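Local atomic coordinates of P-granule scaffold (Caenorhabditis japonica, PDB entry 5W4A), a protein that probably acts as a scaffold on which P granules, the RNA-rich germ granules of nematodes, assemble, the part described here being its N-domain. Residues N196-L201 with D210-G215; T76-L81 with K94-L99. All blocks are in the same frame, centred on the assembly; numbering follows the deposited sequence.

Overall arrangement
Both interactions join consecutive helices of a mainly helical domain, and they sit on opposite sides of the chain's centre. Interaction 2 comes first along the chain, pairing helix 71-84 with helix 89-100, its centre about 13 Å from the centre of the chain; interaction 1 pairs the last two helices, 187-201 and 206-213, its centre about 18 Å out. Their centres lie 31 Å apart and their nearest atoms about 15 Å, so they do not touch. The segment 196-201 also borders the second subunit: N196 ND2 hydrogen-bonds to L132 O there, whereas that subunit makes no contact with the segments of interaction 2. A bound 1,2-ethanediol, probably from the crystallisation liquor, lies about 5 Å from the L99 side chain.

Interaction 1. Residues N196-L201 with D210-G215; sequences NFLNRL and DIIRNG
L198 and I212 mark the closest approach of the two backbones, their CA atoms 8.2 Å apart where the last helix turns back at a steep slant to the one before it. I212 works with both ends. Its CG2 branch lies 4.0 Å from L198 CD2, the two side chains sliding past one another in opposite directions, while its CD1 methyl rests against two further residues, 3.8 Å from F197 CE2 and 3.9 Å from L201 CD1. That methyl comes at the phenyl ring obliquely; one ring face is taken by L201 CG from the same helix, and F170 meets the ring as well. On the exposed side, the extended chain of R213 reaches back across L198, so that L198 CD1 sits 3.7 Å above one face of the guanidinium and L198 CB touches R213 NH2. A salt bridge from R213 NH1 to D202, just past the end of helix 187-201, holds the charged group there. Putting an alanine at L198 would probably leave the CG2 flank of I212 and that guanidinium face without their apolar cover. No hydrogen bond crosses between the segments: this is the side-chain packing of a steeply crossed helical hairpin, two consecutive helices joined by a short turn, at the C-terminal end of the domain.

Interaction 2. Residues T76-L81 with K94-L99; sequences TSMDTL and KRNQDL
M78, a selenomethionine in this crystal, reaches from helix 71-84 to three residues of helix 89-100 and makes nearly the whole contact. M78 and L99 reach toward each other tip to tip, M78 SE 3.7 Å from L99 CD1, and the selenium also lies 3.8 Å from R95 CB. Beyond the selenium the chain bends (chi3 71°), which swings CE in against N96, 3.4 Å from N96 OD1 and 3.6 Å from N96 CB. The N96 amide is fixed by other partners: OD1 is hydrogen-bonded to the backbone N of H106 and to T105 OG1, and ND2 to S109 OG, so the methyl packs on a polar group already engaged. These two helices form an antiparallel hairpin, the local axes 11.1 Å apart at closest with 152° between their directions; across this spacing one long side chain bridges most of the gap between the two segments. The packing is looser toward L81, whose CD1 stays 4.6 Å from R95 CG and which rests instead on F65, L64 and F92. R95 lends only the root of its side chain to M78, since a bend at chi2 (-71°) leads its guanidinium away to a salt bridge with E91 and a cation-pi contact with F65. Past it, K94, Q97 and D98 line the solvent side of helix 89-100.

Interaction 1. Residues N196-L201 with D210-G215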
# COMPACT_ATOMS: atom_id res chain seq x y z
N ASN C 196 6.30 4.64 -14.92
CA ASN C 196 6.00 5.65 -13.90
C ASN C 196 7.20 6.57 -13.66
O ASN C 196 7.06 7.79 -13.58
CB ASN C 196 5.60 5.01 -12.58
CG ASN C 196 4.23 4.36 -12.63
OD1 ASN C 196 3.46 4.51 -13.60
ND2 ASN C 196 3.93 3.62 -11.57
N PHE C 197 8.39 5.98 -13.54
CA PHE C 197 9.60 6.78 -13.36
C PHE C 197 9.89 7.62 -14.60
O PHE C 197 10.14 8.84 -14.48
CB PHE C 197 10.78 5.87 -13.03
CG PHE C 197 12.08 6.60 -12.91
CD1 PHE C 197 12.15 7.77 -12.18
CD2 PHE C 197 13.22 6.10 -13.48
CE1 PHE C 197 13.37 8.49 -12.07
CE2 PHE C 197 14.44 6.80 -13.35
CZ PHE C 197 14.49 7.98 -12.63
N LEU C 198 9.84 7.01 -15.79
CA LEU C 198 10.06 7.76 -17.03
C LEU C 198 9.08 8.93 -17.17
O LEU C 198 9.44 10.00 -17.71
CB LEU C 198 9.97 6.81 -18.24
CG LEU C 198 11.09 5.79 -18.43
CD1 LEU C 198 10.79 4.70 -19.43
CD2 LEU C 198 12.37 6.54 -18.89
N ASN C 199 7.84 8.78 -16.69
CA ASN C 199 6.88 9.88 -16.79
C ASN C 199 7.37 11.11 -16.04
O ASN C 199 7.12 12.24 -16.48
CB ASN C 199 5.51 9.42 -16.29
CG ASN C 199 4.49 10.55 -16.25
OD1 ASN C 199 4.06 11.03 -17.30
ND2 ASN C 199 4.11 10.97 -15.06
N ARG C 200 8.05 10.92 -14.92
CA ARG C 200 8.63 12.05 -14.23
C ARG C 200 9.88 12.53 -14.96
O ARG C 200 10.08 13.74 -15.12
CB ARG C 200 8.98 11.70 -12.78
CG ARG C 200 7.79 11.37 -11.88
CD ARG C 200 6.92 12.61 -11.51
NE ARG C 200 7.67 13.80 -11.09
CZ ARG C 200 8.05 14.08 -9.83
NH1 ARG C 200 7.78 13.26 -8.81
NH2 ARG C 200 8.70 15.21 -9.59
N LEU C 201 10.72 11.61 -15.42
CA LEU C 201 11.96 12.00 -16.09
C LEU C 201 11.71 12.74 -17.38
O LEU C 201 12.48 13.63 -17.75
CB LEU C 201 12.80 10.78 -16.43
CG LEU C 201 13.73 10.19 -15.41
CD1 LEU C 201 14.58 9.16 -16.16
CD2 LEU C 201 14.62 11.24 -14.75
N ASP C 210 15.95 8.90 -22.20
CA ASP C 210 16.35 8.30 -23.47
C ASP C 210 17.32 7.13 -23.28
O ASP C 210 17.19 6.09 -23.93
CB ASP C 210 16.94 9.38 -24.37
CG ASP C 210 17.41 8.85 -25.71
OD1 ASP C 210 16.62 8.15 -26.38
OD2 ASP C 210 18.55 9.15 -26.10
N ILE C 211 18.26 7.25 -22.33
CA ILE C 211 19.19 6.15 -22.07
C ILE C 211 18.43 4.93 -21.54
O ILE C 211 18.67 3.80 -21.97
CB ILE C 211 20.30 6.60 -21.09
CG1 ILE C 211 21.01 7.87 -21.56
CG2 ILE C 211 21.33 5.51 -20.97
CD1 ILE C 211 21.83 8.53 -20.46
N ILE C 212 17.51 5.14 -20.61
CA ILE C 212 16.76 4.02 -20.06
C ILE C 212 15.94 3.33 -21.14
O ILE C 212 15.84 2.09 -21.16
CB ILE C 212 15.86 4.51 -18.91
CG1 ILE C 212 16.73 4.88 -17.69
CG2 ILE C 212 14.81 3.44 -18.56
CD1 ILE C 212 15.98 5.59 -16.62
N ARG C 213 15.31 4.10 -22.02
CA ARG C 213 14.49 3.51 -23.08
C ARG C 213 15.35 2.79 -24.11
O ARG C 213 15.00 1.70 -24.57
CB ARG C 213 13.67 4.59 -23.79
CG ARG C 213 12.52 5.10 -22.99
CD ARG C 213 11.50 5.82 -23.86
NE ARG C 213 10.32 6.17 -23.08
CZ ARG C 213 10.13 7.34 -22.48
NH1 ARG C 213 11.04 8.31 -22.58
NH2 ARG C 213 9.03 7.53 -21.78
N ASN C 214 16.48 3.40 -24.48
CA ASN C 214 17.19 3.03 -25.70
C ASN C 214 18.60 2.54 -25.40
O ASN C 214 18.84 1.33 -25.46
CB ASN C 214 17.18 4.24 -26.65
CG ASN C 214 15.75 4.79 -26.90
OD1 ASN C 214 14.80 4.03 -27.07
ND2 ASN C 214 15.62 6.11 -26.92
N GLY C 215 19.54 3.43 -25.07
CA GLY C 215 20.91 3.01 -24.78
C GLY C 215 21.89 4.13 -24.50
O GLY C 215 21.61 5.31 -24.74

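Interaction 2. Residues T76-L81 with K94-L99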
# COMPACT_ATOMS: atom_id res chain seq x y z
N THR C 76 20.14 6.38 6.59
CA THR C 76 19.33 6.14 5.40
C THR C 76 19.98 5.09 4.51
O THR C 76 19.34 4.13 4.08
CB THR C 76 19.13 7.47 4.69
OG1 THR C 76 18.34 8.32 5.52
CG2 THR C 76 18.45 7.29 3.33
N SER C 77 21.29 5.23 4.29
CA SER C 77 21.98 4.27 3.45
C SER C 77 22.09 2.90 4.11
O SER C 77 22.14 1.89 3.41
CB SER C 77 23.35 4.82 3.08
OG SER C 77 23.19 5.80 2.07
N MSE C 78 22.08 2.84 5.43
CA MSE C 78 22.00 1.55 6.12
C MSE C 78 20.66 0.84 5.88
O MSE C 78 20.62 -0.40 5.79
CB MSE C 78 22.24 1.74 7.60
CG MSE C 78 23.71 2.02 7.87
SE MSE C 78 24.07 2.51 9.71
CE MSE C 78 23.77 0.76 10.50
N ASP C 79 19.56 1.59 5.81
CA ASP C 79 18.30 1.03 5.34
C ASP C 79 18.49 0.38 3.97
O ASP C 79 18.04 -0.74 3.73
CB ASP C 79 17.19 2.08 5.21
CG ASP C 79 16.51 2.46 6.51
OD1 ASP C 79 16.74 1.86 7.59
OD2 ASP C 79 15.67 3.38 6.46
N THR C 80 19.16 1.08 3.06
CA THR C 80 19.40 0.54 1.73
C THR C 80 20.22 -0.74 1.80
O THR C 80 19.90 -1.71 1.11
CB THR C 80 20.07 1.59 0.85
OG1 THR C 80 19.30 2.80 1.00
CG2 THR C 80 20.11 1.16 -0.62
N LEU C 81 21.24 -0.78 2.65
CA LEU C 81 22.04 -1.99 2.80
C LEU C 81 21.16 -3.17 3.25
O LEU C 81 21.28 -4.29 2.72
CB LEU C 81 23.16 -1.77 3.80
CG LEU C 81 24.28 -0.79 3.45
CD1 LEU C 81 25.25 -0.73 4.63
CD2 LEU C 81 25.01 -1.15 2.18
N LYS C 94 29.37 -3.07 10.14
CA LYS C 94 30.50 -2.15 10.28
C LYS C 94 30.01 -0.73 10.53
O LYS C 94 30.53 -0.03 11.42
CB LYS C 94 31.39 -2.19 9.03
CG LYS C 94 32.42 -1.03 8.92
CD LYS C 94 33.00 -0.86 7.50
CE LYS C 94 33.90 -2.02 7.11
NZ LYS C 94 34.79 -1.68 5.95
N ARG C 95 29.06 -0.25 9.71
CA ARG C 95 28.57 1.11 9.88
C ARG C 95 27.89 1.28 11.24
O ARG C 95 28.01 2.33 11.88
CB ARG C 95 27.59 1.47 8.75
CG ARG C 95 28.22 1.45 7.36
CD ARG C 95 29.17 2.59 7.15
NE ARG C 95 29.89 2.39 5.89
CZ ARG C 95 30.57 3.32 5.24
NH1 ARG C 95 30.66 4.55 5.71
NH2 ARG C 95 31.17 3.01 4.10
N ASN C 96 27.17 0.25 11.68
CA ASN C 96 26.49 0.33 12.97
C ASN C 96 27.49 0.40 14.11
O ASN C 96 27.32 1.17 15.06
CB ASN C 96 25.54 -0.84 13.13
CG ASN C 96 24.31 -0.48 13.94
OD1 ASN C 96 23.82 0.66 13.88
ND2 ASN C 96 23.78 -1.44 14.68
N GLN C 97 28.57 -0.39 14.03
CA GLN C 97 29.61 -0.31 15.06
C GLN C 97 30.20 1.09 15.15
O GLN C 97 30.41 1.62 16.25
CB GLN C 97 30.70 -1.35 14.78
CG GLN C 97 31.93 -1.23 15.68
CD GLN C 97 33.03 -2.18 15.27
OE1 GLN C 97 32.77 -3.23 14.69
NE2 GLN C 97 34.27 -1.81 15.56
N ASP C 98 30.47 1.71 13.99
CA ASP C 98 31.00 3.07 13.93
C ASP C 98 30.10 4.08 14.63
O ASP C 98 30.57 5.08 15.18
CB ASP C 98 31.16 3.50 12.47
CG ASP C 98 32.59 3.63 12.02
OD1 ASP C 98 33.52 3.39 12.83
OD2 ASP C 98 32.77 3.99 10.84
N LEU C 99 28.78 3.89 14.54
CA LEU C 99 27.86 4.87 15.09
C LEU C 99 27.84 4.84 16.61
O LEU C 99 27.49 5.86 17.24
CB LEU C 99 26.45 4.64 14.54
CG LEU C 99 26.15 4.94 13.08
CD1 LEU C 99 24.75 4.50 12.78
CD2 LEU C 99 26.30 6.42 12.77